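Local atomic coordinates of glycerol dehydratase (PDB entry 1R9D), a protein that probably acts as a B12-independent glycyl-radical lyase that dehydrates glycerol. Residues A[582-586]-A[654-660]. Numbering follows the deposited sequence.
Sequences LNNDF and ATPDGRK
Helix 575-583 runs out at Leu582-Asn583, and its C-terminus meets the loop 654-660, with Leu582 and Ala654 in register (CA atoms 5.3 Å apart). Asp585, at phi/psi 55/42, is the C-prime residue of a Schellman motif: its N returns to Leu582 O at 2.9 Å, and Phe586 N reaches back to the carbonyl five residues earlier. The turn leaves a hollow that the methyl of Ala654 fills, its CB 3.6 Å from Leu582 O, 3.5 Å from Asp585 OD1 and 3.7 Å from Phe586 CE1. Leu582 (mt) fits against Ala654, Thr655 and Pro656, CD2 3.6 Å from Thr655 C and CD1 3.8 Å from Pro656 CG; helix 453-461 packs on both Leu582 and Pro656. In this PFL-like, glycyl-radical family protein the contact thus joins the end of helix 575-583 to the loop following helix 644-650. That loop folds as a type I turn, Thr655-Gly658, with an Asx turn where Asp657 OD1 takes Arg659 N at 3.1 Å. Phe586 (chi1 m), also packed on helix 590-597, sets its ring edge against carbonyls at the turn and just beyond, CZ 3.7 Å from Thr655 O and CE1 3.6 Å from Arg659 O. No direct hydrogen bond crosses; one water spans Leu582 O (2.8 Å) and Ala654 N (2.9 Å). Lys660 NZ makes a long salt bridge to Asp585 OD2 (3.7 Å), while Asp585 OD1 accepts from Ser661 N.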
loop_
_atom_site.group_PDB
_atom_site.type_symbol
_atom_site.label_atom_id
_atom_site.label_comp_id
_atom_site.label_asym_id
_atom_site.label_seq_id
_atom_site.Cartn_x
_atom_site.Cartn_y
_atom_site.Cartn_z
ATOM N N LEU A 582 36.131 10.754 33.786
ATOM C CA LEU A 582 35.061 11.231 32.921
ATOM C C LEU A 582 33.693 10.963 33.532
ATOM O O LEU A 582 32.820 11.826 33.513
ATOM C CB LEU A 582 35.160 10.574 31.543
ATOM C CG LEU A 582 36.415 10.941 30.752
ATOM C CD1 LEU A 582 36.481 10.098 29.488
ATOM C CD2 LEU A 582 36.408 12.424 30.419
ATOM N N ASN A 583 33.508 9.770 34.083
ATOM C CA ASN A 583 32.231 9.422 34.689
ATOM C C ASN A 583 31.927 10.266 35.921
ATOM O O ASN A 583 30.774 10.357 36.346
ATOM C CB ASN A 583 32.195 7.930 35.028
ATOM C CG ASN A 583 32.101 7.059 33.782
ATOM O OD1 ASN A 583 31.301 7.333 32.883
ATOM N ND2 ASN A 583 32.905 6.006 33.725
ATOM N N ASN A 584 32.956 10.893 36.487
ATOM C CA ASN A 584 32.770 11.749 37.657
ATOM C C ASN A 584 32.836 13.222 37.255
ATOM O O ASN A 584 32.875 14.111 38.109
ATOM C CB ASN A 584 33.836 11.459 38.720
ATOM C CG ASN A 584 33.823 10.016 39.180
ATOM O OD1 ASN A 584 32.761 9.435 39.410
ATOM N ND2 ASN A 584 35.007 9.433 39.333
ATOM N N ASP A 585 32.853 13.471 35.949
ATOM C CA ASP A 585 32.903 14.827 35.412
ATOM C C ASP A 585 34.087 15.636 35.950
ATOM O O ASP A 585 33.950 16.811 36.287
ATOM C CB ASP A 585 31.577 15.547 35.703
ATOM C CG ASP A 585 31.421 16.840 34.917
ATOM O OD1 ASP A 585 31.852 16.888 33.746
ATOM O OD2 ASP A 585 30.848 17.807 35.459
ATOM N N PHE A 586 35.248 14.990 36.024
ATOM C CA PHE A 586 36.482 15.622 36.494
ATOM C C PHE A 586 36.463 16.088 37.947
ATOM O O PHE A 586 37.287 16.913 38.345
ATOM C CB PHE A 586 36.840 16.814 35.601
ATOM C CG PHE A 586 36.955 16.469 34.145
ATOM C CD1 PHE A 586 36.077 17.022 33.219
ATOM C CD2 PHE A 586 37.927 15.583 33.701
ATOM C CE1 PHE A 586 36.165 16.693 31.867
ATOM C CE2 PHE A 586 38.024 15.246 32.352
ATOM C CZ PHE A 586 37.140 15.802 31.435
ATOM N N ALA A 654 30.933 14.105 30.211
ATOM C CA ALA A 654 32.252 14.688 29.988
ATOM C C ALA A 654 32.992 13.873 28.930
ATOM O O ALA A 654 32.864 12.649 28.879
ATOM C CB ALA A 654 33.049 14.697 31.294
ATOM N N THR A 655 33.763 14.552 28.087
ATOM C CA THR A 655 34.513 13.871 27.039
ATOM C C THR A 655 36.027 14.073 27.191
ATOM O O THR A 655 36.474 15.016 27.847
ATOM C CB THR A 655 34.028 14.336 25.643
ATOM O OG1 THR A 655 33.859 15.761 25.635
ATOM C CG2 THR A 655 32.693 13.669 25.305
ATOM N N PRO A 656 36.833 13.175 26.592
ATOM C CA PRO A 656 38.303 13.191 26.628
ATOM C C PRO A 656 39.007 14.470 26.183
ATOM O O PRO A 656 40.196 14.641 26.445
ATOM C CB PRO A 656 38.686 12.002 25.746
ATOM C CG PRO A 656 37.546 11.061 25.932
ATOM C CD PRO A 656 36.351 11.988 25.861
ATOM N N ASP A 657 38.297 15.359 25.498
ATOM C CA ASP A 657 38.911 16.608 25.053
ATOM C C ASP A 657 38.946 17.632 26.187
ATOM O O ASP A 657 39.488 18.726 26.028
ATOM C CB ASP A 657 38.156 17.182 23.844
ATOM C CG ASP A 657 36.673 17.393 24.114
ATOM O OD1 ASP A 657 36.180 16.907 25.155
ATOM O OD2 ASP A 657 35.999 18.035 23.275
ATOM N N GLY A 658 38.361 17.269 27.326
ATOM C CA GLY A 658 38.342 18.160 28.476
ATOM C C GLY A 658 37.027 18.895 28.670
ATOM O O GLY A 658 36.880 19.692 29.603
ATOM N N ARG A 659 36.072 18.636 27.781
ATOM C CA ARG A 659 34.753 19.262 27.842
ATOM C C ARG A 659 33.940 18.647 28.985
ATOM O O ARG A 659 33.891 17.429 29.129
ATOM C CB ARG A 659 34.022 19.049 26.502
ATOM C CG ARG A 659 32.584 19.535 26.488
ATOM C CD ARG A 659 31.841 19.133 25.210
ATOM N NE ARG A 659 30.453 18.814 25.540
ATOM C CZ ARG A 659 30.077 17.712 26.180
ATOM N NH1 ARG A 659 30.984 16.812 26.544
ATOM N NH2 ARG A 659 28.800 17.529 26.500
ATOM N N LYS A 660 33.304 19.486 29.799
ATOM C CA LYS A 660 32.505 18.986 30.918
ATOM C C LYS A 660 31.113 18.531 30.494
ATOM O O LYS A 660 30.574 18.987 29.486
ATOM C CB LYS A 660 32.375 20.053 32.007
ATOM C CG LYS A 660 33.705 20.505 32.582
ATOM C CD LYS A 660 33.523 21.195 33.924
ATOM C CE LYS A 660 32.973 20.223 34.958
ATOM N NZ LYS A 660 32.874 20.833 36.308
HETATM O O HOH W 1 30.329 12.791 32.719
#